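Local coordinates for putative neuraminyllactose-binding hemagglutinin homolog (Helicobacter pylori, PDB 3BGH), which is probably an outer-membrane lipoprotein adhesin of the flagellar sheath that may bind neuraminyllactose, though its function is not firmly established, at residues 133-138 against 142-147; 80-83 against 87-90. All blocks are in the same frame, centred on the assembly; numbering follows the deposited sequence.

Contact 1: 133-138 against 142-147; sequences NLNFVE and EDIIHS
Two residues, I145 and H146, stand opposite the single residue F136: a classic beta bulge in the hairpin that joins strand 123-137 to strand 144-161. The carbonyl oxygen of F136 takes both of their amides: I145 N is 2.7 Å from F136 O and almost straight (170° at the hydrogen), while H146 N makes a longer, weak bond to the same atom. F136 N pays the bond back to H146 O at 2.8 Å. The extra residue shifts the register by one, so V137 pairs with I144, and beyond it E138 N reaches D143 O where the strands run into the turn.

F136 and H146 project together from one side of the sheet in a T-shaped pair: the imidazole turns its CD2 edge to the phenyl face, with the planes at 79°. F136 also packs on L98 and L100 of the neighbouring strand and on M214 of helix 211-223, and H146 ND1 bonds to E115 of the second subunit. Past the bulge, I145 CD1 comes up against E138 CB.

The other side carries N135, V137, I144 and S147. The amide of N135 crosses the I144 side chain at a slant, its ND2 3.6 Å from I144 CD1 and bonded to D111 O of the second subunit. V137 CG2 meets I144 CG1 more loosely. S147 OG also bonds V113 N of the second subunit. N135 OD1 is gripped twice, weakly by N133 ND2 and firmly by S147 OG, the hydroxyl donating over 2.7 Å from 29° off the carbonyl plane.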
ATOM      1  N   ASN A 133       7.443  -2.674  -7.155  1.00 49.78           N
ATOM      2  CA  ASN A 133       8.098  -3.866  -7.596  1.00 50.72           C
ATOM      3  C   ASN A 133       8.802  -3.703  -8.929  1.00 51.20           C
ATOM      4  O   ASN A 133       8.160  -3.470  -9.964  1.00 51.04           O
ATOM      5  CB  ASN A 133       7.093  -4.984  -7.720  1.00 50.96           C
ATOM      6  CG  ASN A 133       7.758  -6.306  -7.847  1.00 52.70           C
ATOM      7  OD1 ASN A 133       8.387  -6.800  -6.885  1.00 56.11           O
ATOM      8  ND2 ASN A 133       7.657  -6.902  -9.026  1.00 51.05           N
ATOM      9  N   LEU A 134      10.122  -3.868  -8.907  1.00 50.87           N
ATOM     10  CA  LEU A 134      10.902  -3.954 -10.130  1.00 50.39           C
ATOM     11  C   LEU A 134      11.025  -5.407 -10.640  1.00 50.60           C
ATOM     12  O   LEU A 134      11.662  -6.224  -9.992  1.00 49.60           O
ATOM     13  CB  LEU A 134      12.272  -3.347  -9.888  1.00 50.10           C
ATOM     14  CG  LEU A 134      13.215  -3.236 -11.091  1.00 50.97           C
ATOM     15  CD1 LEU A 134      12.551  -2.467 -12.211  1.00 53.30           C
ATOM     16  CD2 LEU A 134      14.459  -2.524 -10.659  1.00 50.92           C
ATOM     17  N   ASN A 135      10.439  -5.708 -11.814  1.00 50.81           N
ATOM     18  CA  ASN A 135      10.587  -7.046 -12.432  1.00 51.35           C
ATOM     19  C   ASN A 135      11.738  -7.167 -13.435  1.00 52.19           C
ATOM     20  O   ASN A 135      11.920  -6.310 -14.297  1.00 53.35           O
ATOM     21  CB  ASN A 135       9.256  -7.562 -13.035  1.00 50.32           C
ATOM     22  CG  ASN A 135       8.421  -8.380 -12.026  1.00 50.24           C
ATOM     23  OD1 ASN A 135       8.832  -8.584 -10.892  1.00 49.82           O
ATOM     24  ND2 ASN A 135       7.270  -8.882 -12.459  1.00 50.42           N
ATOM     25  N   PHE A 136      12.522  -8.228 -13.307  1.00 52.64           N
ATOM     26  CA  PHE A 136      13.596  -8.523 -14.242  1.00 53.22           C
ATOM     27  C   PHE A 136      13.104  -9.609 -15.183  1.00 54.47           C
ATOM     28  O   PHE A 136      12.815 -10.723 -14.760  1.00 54.78           O
ATOM     29  CB  PHE A 136      14.875  -8.997 -13.511  1.00 52.22           C
ATOM     30  CG  PHE A 136      15.512  -7.962 -12.625  1.00 50.03           C
ATOM     31  CD1 PHE A 136      16.809  -7.542 -12.865  1.00 47.67           C
ATOM     32  CD2 PHE A 136      14.841  -7.440 -11.524  1.00 47.62           C
ATOM     33  CE1 PHE A 136      17.421  -6.606 -12.019  1.00 48.17           C
ATOM     34  CE2 PHE A 136      15.452  -6.479 -10.684  1.00 46.53           C
ATOM     35  CZ  PHE A 136      16.721  -6.060 -10.936  1.00 46.99           C
ATOM     36  N   VAL A 137      13.007  -9.279 -16.463  1.00 56.70           N
ATOM     37  CA  VAL A 137      12.361 -10.145 -17.437  1.00 58.60           C
ATOM     38  C   VAL A 137      13.304 -10.538 -18.577  1.00 60.43           C
ATOM     39  O   VAL A 137      14.007  -9.694 -19.155  1.00 60.10           O
ATOM     40  CB  VAL A 137      11.081  -9.488 -18.017  1.00 59.06           C
ATOM     41  CG1 VAL A 137      10.358 -10.447 -18.951  1.00 59.46           C
ATOM     42  CG2 VAL A 137      10.132  -9.024 -16.912  1.00 57.69           C
ATOM     43  N   GLU A 138      13.313 -11.836 -18.874  1.00 63.06           N
ATOM     44  CA  GLU A 138      14.006 -12.393 -20.036  1.00 66.07           C
ATOM     45  C   GLU A 138      13.210 -12.075 -21.314  1.00 66.72           C
ATOM     46  O   GLU A 138      12.061 -12.467 -21.451  1.00 67.03           O
ATOM     47  CB  GLU A 138      14.346 -13.880 -19.820  1.00 66.06           C
ATOM     48  CG  GLU A 138      14.015 -14.862 -20.942  1.00 70.94           C
ATOM     49  CD  GLU A 138      14.690 -14.554 -22.286  1.00 75.74           C
ATOM     50  OE1 GLU A 138      15.866 -14.129 -22.294  1.00 77.03           O
ATOM     51  OE2 GLU A 138      14.024 -14.750 -23.334  1.00 78.12           O
ATOM     52  N   GLU A 142       9.666 -13.668 -22.256  1.00 72.69           N
ATOM     53  CA  GLU A 142       8.857 -12.836 -21.347  1.00 72.60           C
ATOM     54  C   GLU A 142       8.781 -13.377 -19.898  1.00 70.07           C
ATOM     55  O   GLU A 142       7.961 -12.936 -19.111  1.00 69.79           O
ATOM     56  CB  GLU A 142       7.455 -12.599 -21.933  1.00 72.43           C
ATOM     57  CG  GLU A 142       7.346 -11.344 -22.818  1.00 75.33           C
ATOM     58  CD  GLU A 142       5.897 -10.973 -23.181  1.00 75.83           C
ATOM     59  OE1 GLU A 142       5.070 -11.899 -23.393  1.00 79.27           O
ATOM     60  OE2 GLU A 142       5.591  -9.754 -23.262  1.00 80.17           O
ATOM     61  N   ASP A 143       9.641 -14.331 -19.565  1.00 68.00           N
ATOM     62  CA  ASP A 143       9.681 -14.924 -18.240  1.00 66.79           C
ATOM     63  C   ASP A 143      10.218 -13.946 -17.203  1.00 65.48           C
ATOM     64  O   ASP A 143      11.235 -13.284 -17.424  1.00 64.67           O
ATOM     65  CB  ASP A 143      10.624 -16.111 -18.242  1.00 67.40           C
ATOM     66  CG  ASP A 143      10.062 -17.294 -18.974  1.00 69.42           C
ATOM     67  OD1 ASP A 143       8.973 -17.170 -19.566  1.00 70.22           O
ATOM     68  OD2 ASP A 143      10.715 -18.358 -18.930  1.00 71.46           O
ATOM     69  N   ILE A 144       9.547 -13.861 -16.065  1.00 63.36           N
ATOM     70  CA  ILE A 144      10.062 -13.047 -14.985  1.00 61.66           C
ATOM     71  C   ILE A 144      11.119 -13.886 -14.305  1.00 60.52           C
ATOM     72  O   ILE A 144      10.847 -15.027 -13.955  1.00 61.18           O
ATOM     73  CB  ILE A 144       8.947 -12.612 -14.005  1.00 61.86           C
ATOM     74  CG1 ILE A 144       7.907 -11.746 -14.742  1.00 60.40           C
ATOM     75  CG2 ILE A 144       9.551 -11.848 -12.824  1.00 60.49           C
ATOM     76  CD1 ILE A 144       6.487 -11.924 -14.253  1.00 59.72           C
ATOM     77  N   ILE A 145      12.326 -13.338 -14.165  1.00 58.35           N
ATOM     78  CA  ILE A 145      13.445 -14.053 -13.561  1.00 56.07           C
ATOM     79  C   ILE A 145      13.670 -13.606 -12.103  1.00 54.29           C
ATOM     80  O   ILE A 145      14.098 -14.389 -11.249  1.00 54.58           O
ATOM     81  CB  ILE A 145      14.733 -13.905 -14.431  1.00 56.87           C
ATOM     82  CG1 ILE A 145      14.788 -15.003 -15.491  1.00 58.73           C
ATOM     83  CG2 ILE A 145      16.021 -14.055 -13.620  1.00 56.11           C
ATOM     84  CD1 ILE A 145      13.948 -14.741 -16.697  1.00 58.86           C
ATOM     85  N   HIS A 146      13.364 -12.354 -11.800  1.00 51.19           N
ATOM     86  CA  HIS A 146      13.675 -11.849 -10.495  1.00 48.30           C
ATOM     87  C   HIS A 146      12.822 -10.651 -10.185  1.00 47.41           C
ATOM     88  O   HIS A 146      12.573  -9.842 -11.075  1.00 47.59           O
ATOM     89  CB  HIS A 146      15.148 -11.461 -10.448  1.00 47.28           C
ATOM     90  CG  HIS A 146      15.587 -11.050  -9.094  1.00 46.98           C
ATOM     91  ND1 HIS A 146      15.823 -11.962  -8.091  1.00 48.17           N
ATOM     92  CD2 HIS A 146      15.749  -9.827  -8.541  1.00 44.54           C
ATOM     93  CE1 HIS A 146      16.184 -11.320  -6.993  1.00 47.92           C
ATOM     94  NE2 HIS A 146      16.127 -10.025  -7.236  1.00 47.47           N
ATOM     95  N   SER A 147      12.387 -10.531  -8.932  1.00 45.76           N
ATOM     96  CA  SER A 147      11.565  -9.411  -8.498  1.00 45.72           C
ATOM     97  C   SER A 147      12.260  -8.723  -7.348  1.00 45.38           C
ATOM     98  O   SER A 147      12.650  -9.383  -6.397  1.00 44.40           O
ATOM     99  CB  SER A 147      10.174  -9.878  -8.025  1.00 45.62           C
ATOM    100  OG  SER A 147       9.429 -10.476  -9.074  1.00 46.78           O
TER

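Contact 2: 80-83 against 87-90; sequences SQFK and EIPQ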
ATOM      1  N   SER A  80      17.002   1.122 -24.283  1.00 71.01           N
ATOM      2  CA  SER A  80      15.863   1.324 -25.157  1.00 71.57           C
ATOM      3  C   SER A  80      14.586   1.464 -24.322  1.00 71.66           C
ATOM      4  O   SER A  80      14.308   0.647 -23.441  1.00 71.59           O
ATOM      5  CB  SER A  80      15.727   0.171 -26.142  1.00 71.60           C
ATOM      6  OG  SER A  80      16.946  -0.047 -26.836  1.00 73.89           O
ATOM      7  N   GLN A  81      13.830   2.510 -24.635  1.00 71.60           N
ATOM      8  CA  GLN A  81      12.683   2.948 -23.878  1.00 71.60           C
ATOM      9  C   GLN A  81      11.399   2.646 -24.642  1.00 72.69           C
ATOM     10  O   GLN A  81      11.317   2.897 -25.833  1.00 73.00           O
ATOM     11  CB  GLN A  81      12.756   4.460 -23.657  1.00 71.13           C
ATOM     12  CG  GLN A  81      13.937   4.983 -22.894  1.00 68.95           C
ATOM     13  CD  GLN A  81      13.848   6.490 -22.726  1.00 69.44           C
ATOM     14  OE1 GLN A  81      13.109   7.168 -23.457  1.00 71.30           O
ATOM     15  NE2 GLN A  81      14.576   7.026 -21.763  1.00 63.33           N
ATOM     16  N   PHE A  82      10.398   2.116 -23.954  1.00 73.94           N
ATOM     17  CA  PHE A  82       9.085   1.880 -24.555  1.00 75.47           C
ATOM     18  C   PHE A  82       8.038   2.158 -23.494  1.00 76.79           C
ATOM     19  O   PHE A  82       8.383   2.259 -22.318  1.00 76.85           O
ATOM     20  CB  PHE A  82       8.984   0.439 -25.079  1.00 75.08           C
ATOM     21  CG  PHE A  82       9.963   0.128 -26.186  1.00 75.36           C
ATOM     22  CD1 PHE A  82       9.701   0.522 -27.500  1.00 75.89           C
ATOM     23  CD2 PHE A  82      11.161  -0.542 -25.911  1.00 75.39           C
ATOM     24  CE1 PHE A  82      10.607   0.247 -28.529  1.00 75.48           C
ATOM     25  CE2 PHE A  82      12.074  -0.824 -26.923  1.00 74.57           C
ATOM     26  CZ  PHE A  82      11.793  -0.429 -28.238  1.00 75.22           C
ATOM     27  N   LYS A  83       6.776   2.304 -23.885  1.00 78.54           N
ATOM     28  CA  LYS A  83       5.727   2.549 -22.895  1.00 80.87           C
ATOM     29  C   LYS A  83       4.964   1.298 -22.445  1.00 81.47           C
ATOM     30  O   LYS A  83       4.347   1.307 -21.381  1.00 81.58           O
ATOM     31  CB  LYS A  83       4.768   3.660 -23.330  1.00 81.13           C
ATOM     32  CG  LYS A  83       5.263   5.041 -22.907  1.00 82.47           C
ATOM     33  CD  LYS A  83       4.371   6.194 -23.412  1.00 82.52           C
ATOM     34  CE  LYS A  83       5.094   7.550 -23.199  1.00 83.49           C
ATOM     35  NZ  LYS A  83       4.239   8.734 -23.550  1.00 84.36           N
ATOM     36  N   GLU A  87       5.098  -2.984 -27.306  1.00 86.82           N
ATOM     37  CA  GLU A  87       5.768  -2.108 -28.282  1.00 86.88           C
ATOM     38  C   GLU A  87       7.218  -2.502 -28.548  1.00 86.89           C
ATOM     39  O   GLU A  87       7.916  -1.809 -29.295  1.00 87.48           O
ATOM     40  CB  GLU A  87       5.742  -0.641 -27.844  1.00 86.75           C
ATOM     41  CG  GLU A  87       4.362  -0.050 -27.585  1.00 86.77           C
ATOM     42  CD  GLU A  87       4.423   1.401 -27.086  1.00 87.12           C
ATOM     43  OE1 GLU A  87       5.540   1.923 -26.820  1.00 86.05           O
ATOM     44  OE2 GLU A  87       3.342   2.024 -26.960  1.00 88.33           O
ATOM     45  N   ILE A  88       7.687  -3.590 -27.940  1.00 86.62           N
ATOM     46  CA  ILE A  88       9.074  -3.996 -28.150  1.00 86.15           C
ATOM     47  C   ILE A  88       9.180  -4.820 -29.431  1.00 86.34           C
ATOM     48  O   ILE A  88       8.581  -5.901 -29.532  1.00 86.41           O
ATOM     49  CB  ILE A  88       9.681  -4.761 -26.948  1.00 85.94           C
ATOM     50  CG1 ILE A  88       9.645  -3.908 -25.678  1.00 85.29           C
ATOM     51  CG2 ILE A  88      11.123  -5.161 -27.251  1.00 85.10           C
ATOM     52  CD1 ILE A  88       9.795  -4.719 -24.392  1.00 83.57           C
ATOM     53  N   PRO A  89       9.914  -4.293 -30.426  1.00 86.29           N
ATOM     54  CA  PRO A  89      10.176  -5.021 -31.671  1.00 86.31           C
ATOM     55  C   PRO A  89      11.125  -6.215 -31.493  1.00 86.31           C
ATOM     56  O   PRO A  89      12.026  -6.187 -30.638  1.00 85.73           O
ATOM     57  CB  PRO A  89      10.807  -3.954 -32.579  1.00 86.36           C
ATOM     58  CG  PRO A  89      11.390  -2.948 -31.651  1.00 86.00           C
ATOM     59  CD  PRO A  89      10.510  -2.943 -30.436  1.00 86.26           C
ATOM     60  N   GLN A  90      10.911  -7.242 -32.317  1.00 86.20           N
ATOM     61  CA  GLN A  90      11.714  -8.464 -32.299  1.00 86.39           C
ATOM     62  C   GLN A  90      13.203  -8.208 -32.362  1.00 85.89           C
ATOM     63  O   GLN A  90      13.975  -8.804 -31.611  1.00 85.69           O
ATOM     64  CB  GLN A  90      11.316  -9.377 -33.450  1.00 86.52           C
ATOM     65  CG  GLN A  90      10.296 -10.405 -33.061  1.00 88.60           C
ATOM     66  CD  GLN A  90      10.919 -11.697 -32.542  1.00 91.77           C
ATOM     67  OE1 GLN A  90      10.283 -12.755 -32.575  1.00 93.04           O
ATOM     68  NE2 GLN A  90      12.168 -11.623 -32.076  1.00 92.71           N
TER
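With chi1 at -63°, F82 sets its CG anti to its own carbonyl carbon, and this carries the phenyl ring from the end of the strand toward 87-90. E87 has its CG placed likewise, but from there the chain is fully extended, and its carboxylate goes back past the ring to the backbone beyond F82. There E87 OE1 accepts the amide of K83, 3.2 Å from K83 N. The N-H points well at the oxygen, 166° at the hydrogen, yet it comes from above the carboxylate plane, 53° out of it. This is a long bond at the surface, and a carboxylate binding a main-chain amide just where the strand has ended. The rest of the K83 side chain extends off toward its amino end; only its CB comes near OE1.

The ring of F82 is the hub. I88 CA sits over one face, and the isoleucine side chain runs nearly perpendicular to that of the phenylalanine, bringing I88 CG1 to 3.7 Å from F82 CD2. All this belongs to the short connection that leaves strand 78-82, an outermost strand of the chain's mixed sheet, and runs into helix 90-95, with P89 at the N-cap position. F82 and I88 also both rest on V40 of the adjacent strand 38-48, so the loop and the strand end share one neighbour in the sheet. The main-chain oxygen E87 O comes obliquely to the ring, 3.4 Å from F82 CD1. Farther out P89 arrives from the opposite direction to F82, and its CD, the ring carbon attached to the proline nitrogen, lies 3.6 Å from F82 CZ.

Overall arrangement
Both contacts reach the same five-stranded sheet, but at its two outermost strands within the chain: contact 1 on 144-161, contact 2 on 78-82. Their centres lie 16 Å apart, and the nearest atoms, about 7 Å apart, do not touch. Contact 1 is partly buried and pairs two strands through their backbones; the second subunit packs on the side of N135, I144 and S147 and also reaches H146 on the other. Contact 2 is a surface contact untouched by another chain, where a strand end meets a loop through one aromatic ring and a single side-chain-to-backbone bond. Each holds a phenylalanine, offering its face to a histidine edge in contact 1, set among aliphatic groups and a main-chain oxygen in contact 2.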